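Local coordinates for cytosine-specific methyltransferase (Escherichia coli O157:H7 EDL933, PDB 3G7U), which probably transfers a methyl group from S-adenosyl-L-methionine to carbon 5 of cytosine in DNA, at residues K134-V139 with Y143-P148. Sequence-based numbering, arbitrary orientation.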
# COMPACT_ATOMS: atom_id res chain seq x y z
N LYS A 134 19.88 17.63 -0.70
CA LYS A 134 20.22 17.50 -2.12
C LYS A 134 18.98 17.23 -3.00
O LYS A 134 18.83 17.81 -4.08
CB LYS A 134 21.29 16.41 -2.31
CG LYS A 134 22.05 16.48 -3.62
CD LYS A 134 22.98 15.28 -3.76
CE LYS A 134 23.69 15.25 -5.13
NZ LYS A 134 22.87 14.68 -6.26
N ALA A 135 18.07 16.39 -2.50
CA ALA A 135 16.79 16.11 -3.15
C ALA A 135 15.80 17.28 -3.10
O ALA A 135 15.07 17.53 -4.08
CB ALA A 135 16.18 14.86 -2.56
N PHE A 136 15.74 17.98 -1.96
CA PHE A 136 14.92 19.19 -1.77
C PHE A 136 15.39 20.23 -2.79
O PHE A 136 14.57 20.88 -3.41
CB PHE A 136 15.12 19.72 -0.34
CG PHE A 136 14.09 20.76 0.12
CD1 PHE A 136 14.22 22.11 -0.22
CD2 PHE A 136 13.05 20.40 1.00
CE1 PHE A 136 13.31 23.07 0.25
CE2 PHE A 136 12.13 21.35 1.49
CZ PHE A 136 12.26 22.69 1.11
N ASN A 137 16.71 20.35 -2.96
CA ASN A 137 17.32 21.29 -3.90
C ASN A 137 16.93 21.08 -5.35
O ASN A 137 16.83 22.04 -6.10
CB ASN A 137 18.85 21.22 -3.82
CG ASN A 137 19.41 21.89 -2.59
OD1 ASN A 137 18.72 22.65 -1.90
ND2 ASN A 137 20.68 21.61 -2.30
N LEU A 138 16.75 19.82 -5.75
CA LEU A 138 16.43 19.47 -7.13
C LEU A 138 15.06 19.94 -7.48
O LEU A 138 14.74 20.19 -8.67
CB LEU A 138 16.49 17.96 -7.36
CG LEU A 138 17.85 17.33 -7.63
CD1 LEU A 138 17.70 15.83 -7.80
CD2 LEU A 138 18.47 17.94 -8.88
N VAL A 139 14.22 20.07 -6.46
CA VAL A 139 12.82 20.39 -6.70
C VAL A 139 12.35 21.73 -6.14
O VAL A 139 11.32 22.22 -6.54
CB VAL A 139 11.85 19.21 -6.30
CG1 VAL A 139 12.07 18.01 -7.19
CG2 VAL A 139 12.02 18.81 -4.86
N TYR A 143 8.95 23.76 -7.10
CA TYR A 143 7.84 23.23 -6.27
C TYR A 143 7.66 23.93 -4.92
O TYR A 143 8.64 24.26 -4.26
CB TYR A 143 8.06 21.70 -6.03
CG TYR A 143 7.87 20.94 -7.33
CD1 TYR A 143 6.62 20.52 -7.71
CD2 TYR A 143 8.95 20.71 -8.19
CE1 TYR A 143 6.40 19.89 -8.94
CE2 TYR A 143 8.76 20.06 -9.41
CZ TYR A 143 7.48 19.67 -9.77
OH TYR A 143 7.29 19.06 -10.97
N ASP A 144 6.42 24.09 -4.53
CA ASP A 144 6.04 24.38 -3.13
C ASP A 144 6.06 23.04 -2.39
O ASP A 144 5.21 22.20 -2.62
CB ASP A 144 4.64 24.98 -3.10
CG ASP A 144 4.60 26.42 -3.65
OD1 ASP A 144 5.61 27.15 -3.48
OD2 ASP A 144 3.57 26.81 -4.25
N ILE A 145 7.05 22.87 -1.52
CA ILE A 145 7.29 21.60 -0.83
C ILE A 145 6.62 21.71 0.55
O ILE A 145 6.85 22.68 1.27
CB ILE A 145 8.80 21.32 -0.72
CG1 ILE A 145 9.40 21.18 -2.13
CG2 ILE A 145 9.06 20.02 0.05
CD1 ILE A 145 10.91 21.14 -2.12
N LEU A 146 5.73 20.77 0.87
CA LEU A 146 5.02 20.83 2.12
C LEU A 146 5.92 20.23 3.17
O LEU A 146 6.82 19.42 2.88
CB LEU A 146 3.70 20.08 2.07
CG LEU A 146 2.65 20.44 1.02
CD1 LEU A 146 1.34 19.75 1.32
CD2 LEU A 146 2.46 21.94 0.99
N ASP A 147 5.69 20.64 4.41
CA ASP A 147 6.40 19.99 5.51
C ASP A 147 5.95 18.51 5.58
O ASP A 147 4.87 18.18 5.12
CB ASP A 147 6.16 20.73 6.83
CG ASP A 147 7.14 21.88 7.06
OD1 ASP A 147 8.33 21.85 6.62
OD2 ASP A 147 6.72 22.83 7.74
N PRO A 148 6.79 17.63 6.12
CA PRO A 148 6.44 16.20 6.19
C PRO A 148 5.14 15.94 6.92
O PRO A 148 4.86 16.55 7.96
CB PRO A 148 7.57 15.61 7.00
CG PRO A 148 8.71 16.53 6.77
CD PRO A 148 8.13 17.88 6.69
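The ring of Phe136 lies over the tip of Ile145: methyl CD1 sits 3.6 Å from the centroid of the Phe136 ring and 3° off its normal, a CH-pi contact at the middle of the face. The second branch of the isoleucine, CG2, reaches the rim of the same ring, 3.6 Å from Phe136 CE2. With CG anti to the backbone N (chi1 -166°), the phenyl leaves helix 129-140 and swings across to strand 143-152. From the helix side Val139 CG2 meets Ile145 CD1 at 3.8 Å, the two side chains crossing at about a right angle, and Ile145 CD1 therefore touches both the face of Phe136 and a branch of Val139. Nearer the short connection, CB of Val139 packs on Tyr143 CD2 at 3.8 Å, while Val139 O lies at the tyrosine ring edge, in its plane. That carbonyl also accepts the amide of the strand's first residue, Tyr143 N to Val139 O 2.9 Å, with the donor nearly in line with C=O although the hydrogen bond is bent at the hydrogen (N-H...O 130°). The bond links Val139 of helix 129-140 to the start of strand 143-152, one of the two edge strands of the seven-stranded Rossmann-like sheet, which pairs with antiparallel strand 163-171. Val139 also packs on Val107 of helix 94-110, and the buried Tyr143 reaches Pro112 O with its hydroxyl. Away from the predicted catalytic cysteine, helix and edge strand are thus joined by an apolar interface of methyls and rings, in which one backbone hydrogen bond at the connection between them supplies the directional polar link.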